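Local coordinates for protein endolysin 2638A (Staphylococcus phage 2638A, PDB 7AQH) that degrades the peptidoglycan of its staphylococcal host to release new phage, this chain being its C-terminal SH3b cell wall-binding domain, at residues W2-N5 with I9-K12; F18-T21 with G25-T28; I27-Y30 with W34-H37; W62-T67 with T72-V77. One frame throughout, in Å; residues are numbered along the deposited sequence.

Contact 1. Residues W2-N5 with I9-K12; sequences WKQN and IWYK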
loop_
_atom_site.group_PDB
_atom_site.type_symbol
_atom_site.label_atom_id
_atom_site.label_comp_id
_atom_site.label_asym_id
_atom_site.label_seq_id
_atom_site.Cartn_x
_atom_site.Cartn_y
_atom_site.Cartn_z
ATOM N N TRP A 2 -7.333 -13.604 3.686
ATOM C CA TRP A 2 -7.856 -12.244 3.732
ATOM C C TRP A 2 -8.883 -12.052 4.839
ATOM O O TRP A 2 -9.615 -12.977 5.194
ATOM C CB TRP A 2 -8.481 -11.858 2.388
ATOM C CG TRP A 2 -7.481 -11.606 1.306
ATOM C CD1 TRP A 2 -7.124 -12.457 0.303
ATOM C CD2 TRP A 2 -6.700 -10.420 1.124
ATOM N NE1 TRP A 2 -6.173 -11.871 -0.497
ATOM C CE2 TRP A 2 -5.895 -10.620 -0.012
ATOM C CE3 TRP A 2 -6.605 -9.207 1.814
ATOM C CZ2 TRP A 2 -5.005 -9.653 -0.478
ATOM C CZ3 TRP A 2 -5.722 -8.248 1.351
ATOM C CH2 TRP A 2 -4.934 -8.476 0.217
ATOM N N LYS A 3 -8.927 -10.838 5.382
ATOM C CA LYS A 3 -9.900 -10.479 6.402
ATOM C C LYS A 3 -10.289 -9.022 6.203
ATOM O O LYS A 3 -9.484 -8.205 5.749
ATOM C CB LYS A 3 -9.349 -10.700 7.816
ATOM C CG LYS A 3 -9.231 -12.164 8.221
ATOM C CD LYS A 3 -8.649 -12.297 9.622
ATOM C CE LYS A 3 -9.626 -11.792 10.677
ATOM N NZ LYS A 3 -9.031 -11.820 12.044
ATOM N N GLN A 4 -11.537 -8.713 6.543
ATOM C CA GLN A 4 -12.094 -7.375 6.414
ATOM C C GLN A 4 -12.453 -6.845 7.796
ATOM O O GLN A 4 -13.026 -7.570 8.616
ATOM C CB GLN A 4 -13.324 -7.392 5.501
ATOM C CG GLN A 4 -13.883 -6.028 5.146
ATOM C CD GLN A 4 -15.073 -6.127 4.215
ATOM O OE1 GLN A 4 -15.404 -5.177 3.506
ATOM N NE2 GLN A 4 -15.721 -7.286 4.207
ATOM N N ASN A 5 -12.119 -5.586 8.057
ATOM C CA ASN A 5 -12.410 -4.977 9.344
ATOM C C ASN A 5 -13.720 -4.192 9.275
ATOM O O ASN A 5 -14.440 -4.220 8.270
ATOM C CB ASN A 5 -11.226 -4.107 9.783
ATOM C CG ASN A 5 -10.942 -2.968 8.821
ATOM O OD1 ASN A 5 -11.854 -2.299 8.339
ATOM N ND2 ASN A 5 -9.663 -2.746 8.536
ATOM N N ILE A 9 -11.952 -2.412 5.203
ATOM C CA ILE A 9 -10.594 -2.498 4.677
ATOM C C ILE A 9 -10.174 -3.961 4.654
ATOM O O ILE A 9 -10.097 -4.612 5.702
ATOM C CB ILE A 9 -9.616 -1.656 5.510
ATOM C CG1 ILE A 9 -10.058 -0.191 5.538
ATOM C CG2 ILE A 9 -8.205 -1.772 4.948
ATOM C CD1 ILE A 9 -9.180 0.694 6.395
ATOM N N TRP A 10 -9.898 -4.477 3.460
ATOM C CA TRP A 10 -9.383 -5.831 3.312
ATOM C C TRP A 10 -7.905 -5.841 3.682
ATOM O O TRP A 10 -7.108 -5.112 3.082
ATOM C CB TRP A 10 -9.584 -6.328 1.882
ATOM C CG TRP A 10 -11.021 -6.529 1.502
ATOM C CD1 TRP A 10 -11.808 -5.669 0.794
ATOM C CD2 TRP A 10 -11.839 -7.667 1.800
ATOM N NE1 TRP A 10 -13.067 -6.197 0.637
ATOM C CE2 TRP A 10 -13.112 -7.424 1.246
ATOM C CE3 TRP A 10 -11.620 -8.867 2.484
ATOM C CZ2 TRP A 10 -14.160 -8.335 1.353
ATOM C CZ3 TRP A 10 -12.663 -9.771 2.590
ATOM C CH2 TRP A 10 -13.917 -9.500 2.027
ATOM N N TYR A 11 -7.536 -6.659 4.663
ATOM C CA TYR A 11 -6.154 -6.750 5.104
ATOM C C TYR A 11 -5.736 -8.210 5.172
ATOM O O TYR A 11 -6.568 -9.114 5.300
ATOM C CB TYR A 11 -5.942 -6.076 6.471
ATOM C CG TYR A 11 -6.624 -6.771 7.631
ATOM C CD1 TYR A 11 -5.952 -7.726 8.383
ATOM C CD2 TYR A 11 -7.932 -6.465 7.981
ATOM C CE1 TYR A 11 -6.563 -8.361 9.446
ATOM C CE2 TYR A 11 -8.553 -7.096 9.044
ATOM C CZ TYR A 11 -7.864 -8.043 9.772
ATOM O OH TYR A 11 -8.475 -8.675 10.831
ATOM N N LYS A 12 -4.428 -8.431 5.080
ATOM C CA LYS A 12 -3.869 -9.771 5.160
ATOM C C LYS A 12 -2.406 -9.678 5.563
ATOM O O LYS A 12 -1.689 -8.778 5.117
ATOM C CB LYS A 12 -4.000 -10.507 3.822
ATOM C CG LYS A 12 -3.248 -11.827 3.764
ATOM C CD LYS A 12 -3.152 -12.339 2.336
ATOM C CE LYS A 12 -2.429 -11.343 1.443
ATOM N NZ LYS A 12 -2.358 -11.805 0.029
#

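Contact 2. Residues F18-T21 with G25-T28; sequences FTVT and GIIT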
loop_
_atom_site.group_PDB
_atom_site.type_symbol
_atom_site.label_atom_id
_atom_site.label_comp_id
_atom_site.label_asym_id
_atom_site.label_seq_id
_atom_site.Cartn_x
_atom_site.Cartn_y
_atom_site.Cartn_z
ATOM N N PHE A 18 9.313 -4.675 -1.056
ATOM C CA PHE A 18 8.789 -4.040 -2.259
ATOM C C PHE A 18 9.764 -2.978 -2.751
ATOM O O PHE A 18 10.201 -2.121 -1.974
ATOM C CB PHE A 18 7.415 -3.411 -1.999
ATOM C CG PHE A 18 6.760 -2.842 -3.231
ATOM C CD1 PHE A 18 7.010 -1.540 -3.631
ATOM C CD2 PHE A 18 5.886 -3.610 -3.984
ATOM C CE1 PHE A 18 6.403 -1.013 -4.763
ATOM C CE2 PHE A 18 5.276 -3.090 -5.116
ATOM C CZ PHE A 18 5.534 -1.792 -5.507
ATOM N N THR A 19 10.094 -3.032 -4.039
ATOM C CA THR A 19 10.951 -2.045 -4.688
ATOM C C THR A 19 10.118 -1.233 -5.671
ATOM O O THR A 19 9.530 -1.791 -6.604
ATOM C CB THR A 19 12.124 -2.707 -5.413
ATOM O OG1 THR A 19 12.487 -3.922 -4.742
ATOM C CG2 THR A 19 13.322 -1.759 -5.486
ATOM N N VAL A 20 10.075 0.084 -5.461
ATOM C CA VAL A 20 9.245 0.948 -6.292
ATOM C C VAL A 20 9.855 1.051 -7.683
ATOM O O VAL A 20 11.041 1.370 -7.840
ATOM C CB VAL A 20 9.094 2.332 -5.645
ATOM C CG1 VAL A 20 8.395 3.291 -6.596
ATOM C CG2 VAL A 20 8.335 2.224 -4.332
ATOM N N THR A 21 9.041 0.782 -8.704
ATOM C CA THR A 21 9.451 0.932 -10.091
ATOM C C THR A 21 8.656 2.007 -10.819
ATOM O O THR A 21 8.927 2.266 -11.997
ATOM C CB THR A 21 9.323 -0.402 -10.843
ATOM O OG1 THR A 21 9.975 -0.298 -12.114
ATOM C CG2 THR A 21 7.861 -0.752 -11.061
ATOM N N GLY A 25 7.665 7.808 -8.688
ATOM C CA GLY A 25 7.556 7.413 -7.302
ATOM C C GLY A 25 6.113 7.154 -6.912
ATOM O O GLY A 25 5.182 7.251 -7.715
ATOM N N ILE A 26 5.926 6.822 -5.638
ATOM C CA ILE A 26 4.608 6.521 -5.095
ATOM C C ILE A 26 4.374 7.383 -3.863
ATOM O O ILE A 26 5.263 7.532 -3.018
ATOM C CB ILE A 26 4.457 5.026 -4.751
ATOM C CG1 ILE A 26 4.905 4.168 -5.934
ATOM C CG2 ILE A 26 3.018 4.711 -4.382
ATOM C CD1 ILE A 26 4.882 2.685 -5.655
ATOM N N ILE A 27 3.175 7.952 -3.767
ATOM C CA ILE A 27 2.805 8.787 -2.629
ATOM C C ILE A 27 2.320 7.893 -1.497
ATOM O O ILE A 27 1.493 6.996 -1.707
ATOM C CB ILE A 27 1.729 9.809 -3.030
ATOM C CG1 ILE A 27 2.269 10.760 -4.100
ATOM C CG2 ILE A 27 1.253 10.585 -1.812
ATOM C CD1 ILE A 27 1.244 11.749 -4.612
ATOM N N THR A 28 2.835 8.132 -0.294
ATOM C CA THR A 28 2.475 7.366 0.889
ATOM C C THR A 28 1.557 8.183 1.788
ATOM O O THR A 28 1.572 9.418 1.765
ATOM C CB THR A 28 3.722 6.941 1.670
ATOM O OG1 THR A 28 4.431 8.106 2.110
ATOM C CG2 THR A 28 4.639 6.100 0.791
#

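Contact 3. Residues I27-Y30 with W34-H37; sequences ITRY and WTGH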
loop_
_atom_site.group_PDB
_atom_site.type_symbol
_atom_site.label_atom_id
_atom_site.label_comp_id
_atom_site.label_asym_id
_atom_site.label_seq_id
_atom_site.Cartn_x
_atom_site.Cartn_y
_atom_site.Cartn_z
ATOM N N ILE A 27 3.175 7.952 -3.767
ATOM C CA ILE A 27 2.805 8.787 -2.629
ATOM C C ILE A 27 2.320 7.893 -1.497
ATOM O O ILE A 27 1.493 6.996 -1.707
ATOM C CB ILE A 27 1.729 9.809 -3.030
ATOM C CG1 ILE A 27 2.269 10.760 -4.100
ATOM C CG2 ILE A 27 1.253 10.585 -1.812
ATOM C CD1 ILE A 27 1.244 11.749 -4.612
ATOM N N THR A 28 2.835 8.132 -0.294
ATOM C CA THR A 28 2.475 7.366 0.889
ATOM C C THR A 28 1.557 8.183 1.788
ATOM O O THR A 28 1.572 9.418 1.765
ATOM C CB THR A 28 3.722 6.941 1.670
ATOM O OG1 THR A 28 4.431 8.106 2.110
ATOM C CG2 THR A 28 4.639 6.100 0.791
ATOM N N ARG A 29 0.756 7.478 2.585
ATOM C CA ARG A 29 -0.261 8.094 3.424
ATOM C C ARG A 29 -0.094 7.636 4.866
ATOM O O ARG A 29 0.514 6.600 5.146
ATOM C CB ARG A 29 -1.676 7.752 2.934
ATOM C CG ARG A 29 -1.963 8.158 1.497
ATOM C CD ARG A 29 -2.065 9.668 1.348
ATOM N NE ARG A 29 -2.231 10.069 -0.046
ATOM C CZ ARG A 29 -2.425 11.323 -0.444
ATOM N NH1 ARG A 29 -2.480 12.304 0.446
ATOM N NH2 ARG A 29 -2.565 11.595 -1.734
ATOM N N TYR A 30 -0.644 8.425 5.787
ATOM C CA TYR A 30 -0.699 8.049 7.191
ATOM C C TYR A 30 -2.064 7.439 7.522
ATOM O O TYR A 30 -2.981 7.407 6.695
ATOM C CB TYR A 30 -0.404 9.262 8.086
ATOM C CG TYR A 30 1.058 9.671 8.140
ATOM C CD1 TYR A 30 2.035 8.785 8.578
ATOM C CD2 TYR A 30 1.460 10.948 7.757
ATOM C CE1 TYR A 30 3.371 9.154 8.627
ATOM C CE2 TYR A 30 2.796 11.323 7.804
ATOM C CZ TYR A 30 3.744 10.423 8.239
ATOM O OH TYR A 30 5.069 10.800 8.284
ATOM N N TRP A 34 -5.952 4.888 2.379
ATOM C CA TRP A 34 -6.976 5.724 1.771
ATOM C C TRP A 34 -6.337 6.985 1.213
ATOM O O TRP A 34 -5.544 7.637 1.897
ATOM C CB TRP A 34 -8.070 6.088 2.778
ATOM C CG TRP A 34 -9.103 7.005 2.211
ATOM C CD1 TRP A 34 -9.794 6.841 1.047
ATOM C CD2 TRP A 34 -9.557 8.237 2.779
ATOM N NE1 TRP A 34 -10.655 7.894 0.857
ATOM C CE2 TRP A 34 -10.528 8.765 1.906
ATOM C CE3 TRP A 34 -9.240 8.944 3.942
ATOM C CZ2 TRP A 34 -11.184 9.968 2.160
ATOM C CZ3 TRP A 34 -9.891 10.136 4.193
ATOM C CH2 TRP A 34 -10.852 10.637 3.305
ATOM N N THR A 35 -6.684 7.318 -0.032
ATOM C CA THR A 35 -6.111 8.493 -0.678
ATOM C C THR A 35 -6.443 9.781 0.065
ATOM O O THR A 35 -5.705 10.765 -0.062
ATOM C CB THR A 35 -6.609 8.587 -2.123
ATOM O OG1 THR A 35 -5.495 8.517 -3.023
ATOM C CG2 THR A 35 -7.359 9.891 -2.348
ATOM N N GLY A 36 -7.530 9.799 0.838
ATOM C CA GLY A 36 -7.925 10.993 1.560
ATOM C C GLY A 36 -7.142 11.290 2.820
ATOM O O GLY A 36 -7.285 12.384 3.373
ATOM N N HIS A 37 -6.322 10.354 3.290
ATOM C CA HIS A 37 -5.547 10.576 4.500
ATOM C C HIS A 37 -4.358 11.493 4.228
ATOM O O HIS A 37 -3.962 11.697 3.078
ATOM C CB HIS A 37 -5.067 9.247 5.074
ATOM C CG HIS A 37 -6.119 8.505 5.838
ATOM N ND1 HIS A 37 -6.165 7.128 5.899
ATOM C CD2 HIS A 37 -7.162 8.949 6.580
ATOM C CE1 HIS A 37 -7.192 6.756 6.642
ATOM N NE2 HIS A 37 -7.813 7.841 7.068
#

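Contact 4. Residues W62-T67 with T72-V77; sequences WVSWET and TVYMPV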
loop_
_atom_site.group_PDB
_atom_site.type_symbol
_atom_site.label_atom_id
_atom_site.label_comp_id
_atom_site.label_asym_id
_atom_site.label_seq_id
_atom_site.Cartn_x
_atom_site.Cartn_y
_atom_site.Cartn_z
ATOM N N TRP A 62 -2.787 -2.009 -1.209
ATOM C CA TRP A 62 -1.831 -1.274 -0.399
ATOM C C TRP A 62 -0.923 -2.233 0.359
ATOM O O TRP A 62 -1.278 -3.384 0.629
ATOM C CB TRP A 62 -2.541 -0.348 0.600
ATOM C CG TRP A 62 -3.500 0.618 -0.029
ATOM C CD1 TRP A 62 -4.688 0.320 -0.631
ATOM C CD2 TRP A 62 -3.353 2.042 -0.117
ATOM N NE1 TRP A 62 -5.290 1.467 -1.087
ATOM C CE2 TRP A 62 -4.492 2.537 -0.785
ATOM C CE3 TRP A 62 -2.372 2.944 0.304
ATOM C CZ2 TRP A 62 -4.674 3.895 -1.041
ATOM C CZ3 TRP A 62 -2.555 4.291 0.047
ATOM C CH2 TRP A 62 -3.697 4.753 -0.620
ATOM N N VAL A 63 0.265 -1.738 0.696
ATOM C CA VAL A 63 1.178 -2.412 1.610
ATOM C C VAL A 63 1.518 -1.437 2.726
ATOM O O VAL A 63 1.652 -0.232 2.488
ATOM C CB VAL A 63 2.459 -2.899 0.899
ATOM C CG1 VAL A 63 2.106 -3.810 -0.267
ATOM C CG2 VAL A 63 3.291 -1.714 0.432
ATOM N N SER A 64 1.653 -1.956 3.943
ATOM C CA SER A 64 1.877 -1.122 5.113
ATOM C C SER A 64 3.106 -1.603 5.869
ATOM O O SER A 64 3.484 -2.775 5.798
ATOM C CB SER A 64 0.660 -1.126 6.049
ATOM O OG SER A 64 0.443 -2.415 6.596
ATOM N N TRP A 65 3.725 -0.676 6.593
ATOM C CA TRP A 65 4.867 -0.988 7.440
ATOM C C TRP A 65 4.966 0.088 8.508
ATOM O O TRP A 65 4.323 1.137 8.424
ATOM C CB TRP A 65 6.165 -1.062 6.630
ATOM C CG TRP A 65 6.617 0.275 6.120
ATOM C CD1 TRP A 65 7.457 1.148 6.748
ATOM C CD2 TRP A 65 6.250 0.893 4.881
ATOM N NE1 TRP A 65 7.637 2.271 5.977
ATOM C CE2 TRP A 65 6.908 2.138 4.826
ATOM C CE3 TRP A 65 5.431 0.514 3.813
ATOM C CZ2 TRP A 65 6.771 3.006 3.745
ATOM C CZ3 TRP A 65 5.298 1.378 2.742
ATOM C CH2 TRP A 65 5.963 2.609 2.716
ATOM N N GLU A 66 5.781 -0.185 9.521
ATOM C CA GLU A 66 6.047 0.781 10.573
ATOM C C GLU A 66 7.397 1.437 10.321
ATOM O O GLU A 66 8.359 0.771 9.927
ATOM C CB GLU A 66 6.029 0.115 11.950
ATOM C CG GLU A 66 4.651 -0.349 12.401
ATOM C CD GLU A 66 4.273 -1.704 11.832
ATOM O OE1 GLU A 66 5.132 -2.341 11.185
ATOM O OE2 GLU A 66 3.116 -2.132 12.030
ATOM N N THR A 67 7.465 2.746 10.551
ATOM C CA THR A 67 8.701 3.489 10.377
ATOM C C THR A 67 9.548 3.404 11.645
ATOM O O THR A 67 9.178 2.769 12.636
ATOM C CB THR A 67 8.400 4.943 10.013
ATOM O OG1 THR A 67 7.684 5.568 11.086
ATOM C CG2 THR A 67 7.561 5.011 8.745
ATOM N N THR A 72 2.634 4.125 11.277
ATOM C CA THR A 72 2.315 3.165 10.231
ATOM C C THR A 72 2.067 3.923 8.932
ATOM O O THR A 72 1.326 4.910 8.916
ATOM C CB THR A 72 1.100 2.317 10.601
ATOM O OG1 THR A 72 1.399 1.528 11.758
ATOM C CG2 THR A 72 0.744 1.393 9.448
ATOM N N VAL A 73 2.698 3.469 7.852
ATOM C CA VAL A 73 2.587 4.103 6.545
ATOM C C VAL A 73 1.984 3.110 5.562
ATOM O O VAL A 73 2.381 1.940 5.526
ATOM C CB VAL A 73 3.952 4.608 6.031
ATOM C CG1 VAL A 73 3.800 5.232 4.652
ATOM C CG2 VAL A 73 4.556 5.604 7.011
ATOM N N TYR A 74 1.030 3.582 4.766
ATOM C CA TYR A 74 0.360 2.772 3.759
ATOM C C TYR A 74 0.726 3.274 2.370
ATOM O O TYR A 74 0.790 4.485 2.133
ATOM C CB TYR A 74 -1.159 2.810 3.946
ATOM C CG TYR A 74 -1.619 2.324 5.302
ATOM C CD1 TYR A 74 -1.611 3.168 6.402
ATOM C CD2 TYR A 74 -2.072 1.022 5.477
ATOM C CE1 TYR A 74 -2.030 2.729 7.643
ATOM C CE2 TYR A 74 -2.496 0.575 6.715
ATOM C CZ TYR A 74 -2.474 1.433 7.794
ATOM O OH TYR A 74 -2.895 0.994 9.027
ATOM N N MET A 75 0.961 2.338 1.449
ATOM C CA MET A 75 1.373 2.670 0.095
ATOM C C MET A 75 0.546 1.873 -0.906
ATOM O O MET A 75 0.401 0.647 -0.754
ATOM C CB MET A 75 2.867 2.385 -0.107
ATOM C CG MET A 75 3.423 2.901 -1.423
ATOM S SD MET A 75 4.944 2.066 -1.917
ATOM C CE MET A 75 5.922 2.220 -0.428
ATOM N N PRO A 76 -0.006 2.514 -1.933
ATOM C CA PRO A 76 -0.658 1.758 -3.006
ATOM C C PRO A 76 0.372 1.099 -3.907
ATOM O O PRO A 76 1.471 1.616 -4.117
ATOM C CB PRO A 76 -1.455 2.828 -3.758
ATOM C CG PRO A 76 -0.677 4.082 -3.534
ATOM C CD PRO A 76 -0.089 3.969 -2.149
ATOM N N VAL A 77 0.004 -0.063 -4.445
ATOM C CA VAL A 77 0.937 -0.845 -5.248
ATOM C C VAL A 77 0.283 -1.298 -6.546
ATOM O O VAL A 77 0.959 -1.807 -7.446
ATOM C CB VAL A 77 1.468 -2.053 -4.453
ATOM C CG1 VAL A 77 2.284 -1.583 -3.259
ATOM C CG2 VAL A 77 0.316 -2.939 -4.004
#

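Contact 1. Residues W2-N5 with I9-K12
Lys3 and Tyr11 form the hydrogen-bonded pair of a short antiparallel beta hairpin at the N-terminal end of this SH3b chain, and Gln4 with Trp10 forms the non-hydrogen-bonded pair beside it. Lys3 N reaches Tyr11 O at 2.9 Å, and Tyr11 N returns a nearly straight bond to Lys3 O at 2.7 Å. Toward the loop, Asn5 N donates to Ile9 O at 3.3 Å. Asn5 also uses its side chain where the strand has ended: OD1 accepts Ile9 N at 3.1 Å, the donor standing above the amide plane and not on a lone pair.

Two layers of side chains cover the ladder. Beside Tyr11 the aliphatic start of Lys3 suits the place, since its CB lies over the ring at 4.0 Å from the centroid and its polar end can still run on to solvent. On the face of Gln4 and Trp10, the Gln4 amide stacks on the indole with the planes 20° apart. Its extended chain, CG anti to the backbone N (chi1 -172°), carries NE2 over the benzo part of that ring. Lys56 of strand 53-57 makes cation-pi contacts with both Trp2 and Trp10. Lys12 passes over the six-membered ring of Trp2: CB lies over one face near CE3, and the bend at chi3 (60°) brings Lys12 NZ to 3.4 Å from Trp2 CZ2.

Contact 2. Residues F18-T21 with G25-T28
Val20 and Gly25 are the closest backbone pair here, 6.8 Å apart at CA, and no hydrogen bond joins 18-21 to 25-28; the two strands meet through side chains across the interior of the curled SH3-type sheet. Three apolar side chains make most of the contact. Val20 and Ile26 both point inward, and their branched chains mesh at van der Waals distance. Val20 CG1 touches Ile26 CG1 at 3.7 Å, while Ile26 CD1 rests against both methyls of Val20. With CG1 beside its own backbone N (chi1 -50°) and the chain extended beyond it, Ile26 sends CD1 across to the other strand.

Phe18, two residues before Val20 and on the same side of its strand, brings its ring to the end of that chain, crossing it at about a right angle. Beta-branched and aromatic residues suit these places because they fill the interior without leaving a polar group to satisfy. Gly25 has a positive phi of 78°, readily adopted by a residue with no side chain, as the chain enters strand 26-30. Val77 and Ile49 also pack on Phe18, and Met75 on Ile26, so several strands share this core. The aromatic link is the looser one, with Phe18 CE1 4.1 Å from Ile26 CD1.

Contact 3. Residues I27-Y30 with W34-H37
Arg29 joins strand 26-30 to the loop that follows it, a surface contact in which an arginine side chain lies against the carbonyls of a turn. Trp34 to His37 form a type I beta turn, closed by a bond from His37 N to Trp34 O of 3.2 Å. The Arg29 chain leaves the strand with a bend at chi2 (-70°), which lays its guanidinium alongside the turn. Thr35 O sits over the centre of one face of that group, 3.3 Å from CZ, and the CG2 methyl of Ile27 covers the opposite face. At the same time NH1 gives a weak hydrogen bond to His37 O at 3.1 Å, bent to 131° at the hydrogen. Arginine suits the place because a long aliphatic chain can pass Trp34 O, with CG 3.6 Å from it, before presenting a flat cation to carbonyls; the positive charge probably adds an electrostatic attraction.

Farther along, His37 CB comes to 3.2 Å from Tyr30 O. Within the turn the edge of the Trp34 indole, at CE3, points at the face of the His37 imidazole, while Gly36 N lies over the centre of that same indole; a glycine allows the ring to come so near.

Thr35 N is tied to Asp58 outside the turn. The strand itself is held between two others: Arg29 bonds through its backbone to Tyr74 of strand 72-77, and Thr28 to Ala40 and Gly41 of strand 39-43.

Contact 4. Residues W62-T67 with T72-V77
Strands 60-66 and 72-77 form a beta hairpin in the sheet of the SH3b domain; the segments 62-66 and 72-77 run antiparallel at 155°. Val63 pairs with Met75 and Trp65 with Val73, each through two backbone bonds, Val63 N to Met75 O at 2.8 Å.

Trp62, Ser64, Tyr74 and Pro76 share one face with Glu66 and Thr72, which lie side by side at its outer end. Lacking an N-H costs Pro76 no bond to strand 60-66, because the N of a non-hydrogen-bonded pair faces the other neighbour; there Pro76 CD packs against Ile27 O. The proline ring packs on the Trp62 indole, CB 4.0 Å from the six-membered centroid and 4° off the normal. Small Ser64 makes room for Tyr74, whose CD2 meets Ser64 CB at 3.5 Å; the serine OG bonds to Gln55.

The other face, with Val63, Trp65, Val73 and Met75, is more uniformly apolar. Trp65 takes CG between its backbone N and carbonyl carbon (chi1 70°), folding the indole back over the neighbouring strand, with Val73 CB 4.2 Å from the six-membered centroid. Val63 CG1 reaches Val77 CG1 at 3.7 Å.

Strand 26-30 flanks the hairpin beyond 72-77 and strand 53-57 beyond 60-66, where Phe57 O accepts Trp62 NE1; Ile49 of strand 48-51 packs against Trp65 and Met75.

In the fold
All four contacts involve strands of one curled antiparallel sheet, contact 3 through one segment alone, yet they use it differently. Contacts 1 and 4 are hairpin ladders of backbone bonds; contact 2 is wholly apolar and buried, and contact 3 rests on a cation against turn carbonyls. Contacts 1 and 3 lie at the surface, so their lysines and arginine combine aliphatic packing with polar ends, whereas contact 4 is partly buried. Strand 10-20 serves contacts 1 and 2, whose centres are 22 Å apart on opposite sides of the chain's centre. Contacts 2 and 3 share Ile27 and Thr28 on strand 26-30, which lies beside strand 72-77 of contact 4: Thr28 CB packs on Val73 CG1 at 3.4 Å.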